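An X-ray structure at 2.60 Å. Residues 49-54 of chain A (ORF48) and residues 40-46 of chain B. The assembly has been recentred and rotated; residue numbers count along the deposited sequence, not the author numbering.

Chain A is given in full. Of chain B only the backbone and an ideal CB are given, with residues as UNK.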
# COMPACT_ATOMS: atom_id res chain seq x y z
N SER A 49 23.73 52.22 -8.93
CA SER A 49 23.12 52.38 -10.24
C SER A 49 23.67 51.23 -11.08
O SER A 49 24.88 51.16 -11.30
CB SER A 49 23.47 53.74 -10.84
OG SER A 49 22.67 53.97 -11.99
N LEU A 50 22.81 50.30 -11.48
CA LEU A 50 23.19 49.10 -12.24
C LEU A 50 22.92 49.18 -13.73
O LEU A 50 21.90 49.72 -14.17
CB LEU A 50 22.64 47.80 -11.62
CG LEU A 50 22.89 47.62 -10.13
CD1 LEU A 50 22.14 46.44 -9.60
CD2 LEU A 50 24.36 47.51 -9.81
N SER A 51 23.85 48.62 -14.49
CA SER A 51 23.95 48.63 -15.94
C SER A 51 24.44 47.24 -16.33
O SER A 51 25.29 46.67 -15.63
CB SER A 51 25.00 49.67 -16.31
OG SER A 51 24.82 50.14 -17.63
N TYR A 52 23.93 46.67 -17.44
CA TYR A 52 24.29 45.31 -17.82
C TYR A 52 24.71 45.04 -19.26
O TYR A 52 24.04 45.46 -20.20
CB TYR A 52 23.14 44.34 -17.50
CG TYR A 52 22.74 44.29 -16.04
CD1 TYR A 52 23.28 43.35 -15.18
CD2 TYR A 52 21.77 45.16 -15.53
CE1 TYR A 52 22.90 43.29 -13.84
CE2 TYR A 52 21.39 45.12 -14.19
CZ TYR A 52 21.95 44.17 -13.35
OH TYR A 52 21.60 44.09 -12.03
N ASP A 53 25.76 44.23 -19.40
CA ASP A 53 26.23 43.67 -20.68
C ASP A 53 26.26 42.13 -20.50
O ASP A 53 26.02 41.65 -19.38
CB ASP A 53 27.63 44.19 -21.04
CG ASP A 53 27.66 45.51 -21.79
OD1 ASP A 53 26.62 45.86 -22.42
OD2 ASP A 53 28.73 46.15 -21.81
N ARG A 54 26.54 41.37 -21.57
CA ARG A 54 26.61 39.91 -21.46
C ARG A 54 27.65 39.53 -20.41
O ARG A 54 28.82 39.86 -20.58
CB ARG A 54 26.94 39.25 -22.81
CG ARG A 54 26.07 38.04 -23.13
CD ARG A 54 26.66 36.70 -22.72
NE ARG A 54 27.67 36.20 -23.65
CZ ARG A 54 28.02 34.92 -23.77
NH1 ARG A 54 27.42 33.98 -23.04
NH2 ARG A 54 28.98 34.57 -24.61
N UNK B 40 20.44 42.86 -28.28
CA UNK B 40 20.36 44.18 -27.68
C UNK B 40 21.63 44.64 -26.99
O UNK B 40 22.43 43.83 -26.53
CB UNK B 40 19.21 44.21 -26.67
N UNK B 41 21.78 45.96 -26.89
CA UNK B 41 22.94 46.59 -26.26
C UNK B 41 22.88 46.60 -24.75
O UNK B 41 22.21 45.75 -24.15
CB UNK B 41 23.08 48.03 -26.76
N UNK B 42 23.59 47.55 -24.10
CA UNK B 42 23.63 47.68 -22.64
C UNK B 42 22.23 47.96 -22.10
O UNK B 42 21.52 48.80 -22.65
CB UNK B 42 24.59 48.79 -22.22
N UNK B 43 21.84 47.23 -21.06
CA UNK B 43 20.54 47.38 -20.38
C UNK B 43 20.78 48.27 -19.17
O UNK B 43 21.62 47.96 -18.32
CB UNK B 43 19.94 46.03 -19.97
N UNK B 44 20.05 49.40 -19.11
CA UNK B 44 20.17 50.37 -18.02
C UNK B 44 18.97 50.30 -17.08
O UNK B 44 17.82 50.39 -17.52
CB UNK B 44 20.31 51.79 -18.58
N UNK B 45 19.23 50.09 -15.79
CA UNK B 45 18.17 50.06 -14.78
C UNK B 45 17.75 51.50 -14.54
O UNK B 45 18.58 52.33 -14.14
CB UNK B 45 18.63 49.39 -13.49
N UNK B 46 16.50 51.83 -14.92
CA UNK B 46 15.97 53.19 -14.81
C UNK B 46 15.55 53.46 -13.34
O UNK B 46 14.77 52.68 -12.78
CB UNK B 46 14.79 53.38 -15.76

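The two backbones run antiparallel, their N-to-C directions 159° apart, and pair in a fixed register: the CA of Ser A51 lies 4.7 Å from the CA of position 44, and the CA of Tyr A52 lies 5.0 Å from the CA of position 43. The second pair is hydrogen-bonded in both directions, Tyr A52 N to the O of 43 at 2.8 Å and the N of 43 to Tyr A52 O at 3.0 Å; these are backbone bonds, open to any residue at 43 except proline.

Position 40 has phi/psi of 124/155. A positive phi by itself favours glycine, and no atom of chain A comes within 5.5 Å of the ideal CB. The residue is Gly B40.

At position 41 the ideal CB points away and has room, so chain A excludes little and many residues would fit. The deposited one is Gly B41; its contribution is backbone, since water 1 donates both to Gly B41 O (2.8 Å) and to Tyr A52 O (2.7 Å).

Position 42 offers a stronger clue. The CA-to-CB bond points sideways, yet the ideal CB is 3.6 Å from Asp A53 OD1 and 4.8 Å from Ser A51 OG. A carboxylate oxygen so near favours a short donor such as serine or threonine, while a longer polar or basic chain would have to bend back to use it. It is Thr B42, chi1 in the m well: OG1 donates to Asp A53 OD1 at 2.7 Å, and CG2 packs 3.4 Å from Ser A51 OG. Its CA also approaches Tyr A52 O at 3.3 Å, a CA-H...O contact.

At position 43 the side chain leaves on the same sheet face as Tyr A52, the ideal CB 4.1 Å from Tyr A52 O. Beside an aromatic residue on a strand, valine, isoleucine or another apolar chain is suitable. Ile B43 is found, and its CB lies 4.4 Å from Tyr A52 CB, a modest apolar contact.

Position 44 shares its face with Ser A51, whose OG is 4.9 Å from the ideal CB. This small neighbour leaves space, and the choice is wide: threonine, a longer polar chain or an aromatic would all suit a strand here. Tyr B44 occupies it with chi1 m, bringing CD1 to 3.3 Å from Ser A51 OG, which approaches the ring obliquely.

Position 45 points toward chain A. Its N donates to Leu A50 O at 3.1 Å, its ideal CB is 3.4 Å from that same oxygen, and Tyr A52 CE2 lies 5.1 Å from the CB. A medium-sized side chain fits beside the Tyr A52 ring edge; Tyr A52 OH, 6.2 Å from the ideal CB, is too far for a short polar chain to touch, though one of asparagine or aspartate length could reach it through a water. In Asn B45, OD1 sits 3.6 Å from Tyr A52 CE2, at the ring edge, and ND2 is 3.9 Å from Leu A50 CB. Water 2 accepts from Asn B45 ND2 and donates to Tyr A52 OH, both at 2.8 Å.

Position 46 points away, with no chain A atom near its ideal CB, so this contact imposes no choice. Val B46 is deposited.

Chain B 40-46: GGTIYNV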
# COMPACT_ATOMS: atom_id res chain seq x y z
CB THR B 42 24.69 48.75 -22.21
OG1 THR B 42 25.94 48.45 -22.84
CG2 THR B 42 24.92 48.80 -20.70
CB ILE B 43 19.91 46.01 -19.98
CG1 ILE B 43 19.56 45.18 -21.21
CG2 ILE B 43 18.70 46.18 -19.03
CD1 ILE B 43 19.49 43.74 -20.95
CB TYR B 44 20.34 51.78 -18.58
CG TYR B 44 21.56 51.94 -19.47
CD1 TYR B 44 22.78 52.34 -18.94
CD2 TYR B 44 21.47 51.76 -20.84
CE1 TYR B 44 23.90 52.50 -19.75
CE2 TYR B 44 22.59 51.90 -21.66
CZ TYR B 44 23.80 52.27 -21.11
OH TYR B 44 24.91 52.43 -21.91
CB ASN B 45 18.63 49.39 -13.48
CG ASN B 45 18.64 47.87 -13.47
OD1 ASN B 45 18.45 47.17 -14.48
ND2 ASN B 45 18.87 47.31 -12.31
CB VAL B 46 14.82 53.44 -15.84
CG1 VAL B 46 14.27 54.85 -15.74
CG2 VAL B 46 15.28 53.17 -17.26
O HOH W 1 23.26 43.94 -22.35
O HOH W 2 18.89 44.67 -11.49
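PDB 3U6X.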